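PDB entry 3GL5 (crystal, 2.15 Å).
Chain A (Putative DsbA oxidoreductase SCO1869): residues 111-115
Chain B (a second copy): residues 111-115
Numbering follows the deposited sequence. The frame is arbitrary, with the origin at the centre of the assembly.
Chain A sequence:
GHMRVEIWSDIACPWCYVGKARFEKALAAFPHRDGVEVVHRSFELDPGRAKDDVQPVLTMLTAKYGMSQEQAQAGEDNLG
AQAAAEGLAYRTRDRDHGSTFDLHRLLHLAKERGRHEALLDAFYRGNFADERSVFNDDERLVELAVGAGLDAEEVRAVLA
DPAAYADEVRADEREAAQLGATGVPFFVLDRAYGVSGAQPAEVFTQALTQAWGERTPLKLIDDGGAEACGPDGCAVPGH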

ATOM      1  N   LYS A 111      -6.358   6.221  -5.054  1.00 36.41           N
ATOM      2  CA  LYS A 111      -5.698   5.222  -4.186  1.00 37.76           C
ATOM      3  C   LYS A 111      -5.193   5.949  -2.937  1.00 38.86           C
ATOM      4  O   LYS A 111      -5.177   5.400  -1.795  1.00 39.29           O
ATOM      5  N   GLU A 112      -4.836   7.208  -3.183  1.00 39.04           N
ATOM      6  CA  GLU A 112      -4.360   8.134  -2.182  1.00 39.41           C
ATOM      7  C   GLU A 112      -5.477   9.065  -1.678  1.00 39.50           C
ATOM      8  O   GLU A 112      -5.216  10.154  -1.153  1.00 41.13           O
ATOM      9  N   ARG A 113      -6.720   8.638  -1.833  1.00 38.73           N
ATOM     10  CA  ARG A 113      -7.812   9.202  -1.060  1.00 37.30           C
ATOM     11  C   ARG A 113      -8.616   8.041  -0.496  1.00 37.63           C
ATOM     12  O   ARG A 113      -9.782   8.216  -0.171  1.00 38.13           O
ATOM     13  N   GLY A 114      -7.997   6.859  -0.401  1.00 37.54           N
ATOM     14  CA  GLY A 114      -8.654   5.633   0.062  1.00 37.23           C
ATOM     15  C   GLY A 114      -9.892   5.207  -0.727  1.00 37.44           C
ATOM     16  O   GLY A 114     -10.714   4.412  -0.227  1.00 37.73           O
ATOM     17  N   ARG A 115     -10.045   5.730  -1.944  1.00 36.87           N
ATOM     18  CA  ARG A 115     -11.244   5.474  -2.753  1.00 36.51           C
ATOM     19  C   ARG A 115     -10.914   4.663  -4.002  1.00 35.78           C
ATOM     20  O   ARG A 115     -11.641   4.725  -4.986  1.00 35.91           O
TER
ATOM     21  N   LYS B 111      -1.266   8.335   5.795  1.00 36.41           N
ATOM     22  CA  LYS B 111      -0.859   7.298   4.824  1.00 37.76           C
ATOM     23  C   LYS B 111      -1.796   7.395   3.616  1.00 38.86           C
ATOM     24  O   LYS B 111      -1.402   7.161   2.435  1.00 39.29           O
ATOM     25  N   GLU B 112      -3.022   7.795   3.947  1.00 39.04           N
ATOM     26  CA  GLU B 112      -4.095   8.009   3.004  1.00 39.41           C
ATOM     27  C   GLU B 112      -4.242   9.493   2.623  1.00 39.50           C
ATOM     28  O   GLU B 112      -5.306   9.937   2.176  1.00 41.13           O
ATOM     29  N   ARG B 113      -3.176  10.258   2.795  1.00 38.73           N
ATOM     30  CA  ARG B 113      -3.048  11.535   2.116  1.00 37.30           C
ATOM     31  C   ARG B 113      -1.661  11.582   1.495  1.00 37.63           C
ATOM     32  O   ARG B 113      -1.153  12.663   1.235  1.00 38.13           O
ATOM     33  N   GLY B 114      -1.048  10.412   1.281  1.00 37.54           N
ATOM     34  CA  GLY B 114       0.313  10.294   0.749  1.00 37.23           C
ATOM     35  C   GLY B 114       1.401  11.005   1.553  1.00 37.44           C
ATOM     36  O   GLY B 114       2.501  11.268   1.025  1.00 37.73           O
ATOM     37  N   ARG B 115       1.111  11.330   2.813  1.00 36.87           N
ATOM     38  CA  ARG B 115       2.038  12.104   3.649  1.00 36.51           C
ATOM     39  C   ARG B 115       2.567  11.274   4.813  1.00 35.78           C
ATOM     40  O   ARG B 115       2.973  11.827   5.829  1.00 35.91           O
TER

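This is a compact, symmetric loop-to-loop contact across an exact two-fold axis, in which two copies of the same turn meet through Glu A112, Arg A113 and Gly A114 and their chain B twins, with packing but no hydrogen bond joining the two stretches. Each turn links two helices: Glu A112 and Glu B112 are the first residues to leave helical geometry, and Arg A115 and Arg B115 hold the N-cap positions of the helices that follow. The backbones come nearest, judged by CA atoms, where CA of Glu A112 lies 5.2 Å from CA of Glu B112. The carbonyls there also approach, with O of Glu A112 3.3 Å from O of Glu B112; both are acceptors, so this is proximity without a bond.

None of the CA-to-CB bonds of the glutamates and arginines points at the partner. Those of Glu A112 and Glu B112 leave sideways, and the chains then reach across with chi1 at -149° and chi2 at -146°, both between wells. The carboxylate of Glu A112 ends over the peptide from Arg B113 to Gly B114, and that of Glu B112 over the peptide from Arg A113 to Gly A114. OE2 of Glu A112 is 3.0 Å from N of Gly B114, but the angle is too poor for a hydrogen bond. The same oxygen sits only 2.8 Å from C of Arg B113, too close for a comfortable contact, so its exact place is uncertain and the fine geometry here should carry little weight. The symmetric approach of Glu B112 to chain A has the same limits.

Arg A113 and Arg B113 start with CA-to-CB pointing away, yet their ends come nearer. With chi1 and chi2 both m and chi3 t, each chain folds so that its guanidinium returns to its own loop. NH1 of Arg A113 makes a short but weak hydrogen bond to O of Glu A112, 2.5 Å away, and a weak, salt-bridging one to OE2 of Glu A112 at 3.3 Å, the latter subject to the same doubt about that oxygen. Chain B repeats the arrangement. Across the axis, CD of Arg B113 lies over one face of the Arg A113 guanidinium, 3.8 Å from NH1 of Arg A113, and the reverse holds too. NH1 of Arg A113 is 4.5 Å from NH1 of Arg B113, a close pairing of like charges. NE and NH2 of each arginine find hydrogen bonds elsewhere in the structure.

Gly A114 and Gly B114 make room for this crossing. Their phi of 57° by itself favours glycine, and an ideal CB on Gly A114 would point toward the partner and lie 2.4 Å from CD of Glu B112, a clash.

The CA-to-CB bonds of Lys A111 and Lys B111 point away and those of Arg A115 and Arg B115 sideways; none of the four contacts the other stretch. The rule to read here is local: a glycine opens space for the partner's glutamate, while an arginine folds back onto its own turn and sets its CD over one face of its twin's guanidinium.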

ATOM      1  CB  LYS A 111      -4.546   4.552  -4.943  1.00 38.29           C
ATOM      2  CG  LYS A 111      -3.643   3.632  -4.104  1.00 38.64           C
ATOM      3  CD  LYS A 111      -2.260   3.480  -4.745  1.00 38.12           C
ATOM      4  CE  LYS A 111      -1.815   2.022  -4.689  1.00 39.52           C
ATOM      5  NZ  LYS A 111      -0.328   1.844  -4.711  1.00 38.97           N
ATOM      6  CB  GLU A 112      -3.203   8.938  -2.748  1.00 38.77           C
ATOM      7  CG  GLU A 112      -2.231   9.328  -1.740  1.00 39.04           C
ATOM      8  CD  GLU A 112      -1.643  10.668  -2.058  1.00 38.84           C
ATOM      9  OE1 GLU A 112      -0.924  10.740  -3.070  1.00 33.87           O
ATOM     10  OE2 GLU A 112      -1.922  11.633  -1.290  1.00 37.83           O
ATOM     11  CB  ARG A 113      -8.728  10.085  -1.900  1.00 36.64           C
ATOM     12  CG  ARG A 113      -8.147  11.380  -2.353  1.00 35.89           C
ATOM     13  CD  ARG A 113      -7.896  12.376  -1.183  1.00 33.86           C
ATOM     14  NE  ARG A 113      -7.158  13.500  -1.711  1.00 32.66           N
ATOM     15  CZ  ARG A 113      -5.831  13.598  -1.709  1.00 32.02           C
ATOM     16  NH1 ARG A 113      -5.070  12.661  -1.152  1.00 30.75           N
ATOM     17  NH2 ARG A 113      -5.263  14.657  -2.263  1.00 32.69           N
ATOM     18  CB  ARG A 115     -11.953   6.792  -3.127  1.00 36.36           C
ATOM     19  CG  ARG A 115     -12.316   7.712  -1.916  1.00 39.84           C
ATOM     20  CD  ARG A 115     -13.823   7.804  -1.535  1.00 43.40           C
ATOM     21  NE  ARG A 115     -14.162   9.178  -1.090  1.00 47.83           N
ATOM     22  CZ  ARG A 115     -15.151   9.550  -0.254  1.00 48.83           C
ATOM     23  NH1 ARG A 115     -15.983   8.666   0.297  1.00 49.23           N
ATOM     24  NH2 ARG A 115     -15.307  10.840   0.045  1.00 49.16           N
TER
ATOM     25  CB  LYS B 111      -0.935   5.913   5.476  1.00 38.29           C
ATOM     26  CG  LYS B 111      -0.730   4.718   4.530  1.00 38.64           C
ATOM     27  CD  LYS B 111      -1.368   3.446   5.098  1.00 38.12           C
ATOM     28  CE  LYS B 111      -0.428   2.260   4.907  1.00 39.52           C
ATOM     29  NZ  LYS B 111      -1.129   0.937   4.853  1.00 38.97           N
ATOM     30  CB  GLU B 112      -5.391   7.470   3.584  1.00 38.77           C
ATOM     31  CG  GLU B 112      -6.307   6.974   2.570  1.00 39.04           C
ATOM     32  CD  GLU B 112      -7.728   7.225   2.969  1.00 38.84           C
ATOM     33  OE1 GLU B 112      -8.156   6.596   3.952  1.00 33.87           O
ATOM     34  OE2 GLU B 112      -8.393   8.061   2.293  1.00 37.83           O
ATOM     35  CB  ARG B 113      -3.215  12.720   3.061  1.00 36.64           C
ATOM     36  CG  ARG B 113      -4.590  12.940   3.591  1.00 35.89           C
ATOM     37  CD  ARG B 113      -5.599  13.392   2.495  1.00 33.86           C
ATOM     38  NE  ARG B 113      -6.920  13.381   3.080  1.00 32.66           N
ATOM     39  CZ  ARG B 113      -7.757  12.349   3.030  1.00 32.02           C
ATOM     40  NH1 ARG B 113      -7.445  11.237   2.369  1.00 30.75           N
ATOM     41  NH2 ARG B 113      -8.927  12.438   3.643  1.00 32.69           N
ATOM     42  CB  ARG B 115       1.377  13.402   4.155  1.00 36.36           C
ATOM     43  CG  ARG B 115       0.779  14.317   3.038  1.00 39.84           C
ATOM     44  CD  ARG B 115       1.547  15.636   2.728  1.00 43.40           C
ATOM     45  NE  ARG B 115       0.595  16.728   2.410  1.00 47.83           N
ATOM     46  CZ  ARG B 115       0.819  17.816   1.648  1.00 48.83           C
ATOM     47  NH1 ARG B 115       1.996  18.042   1.063  1.00 49.23           N
ATOM     48  NH2 ARG B 115      -0.162  18.699   1.460  1.00 49.16           N
TER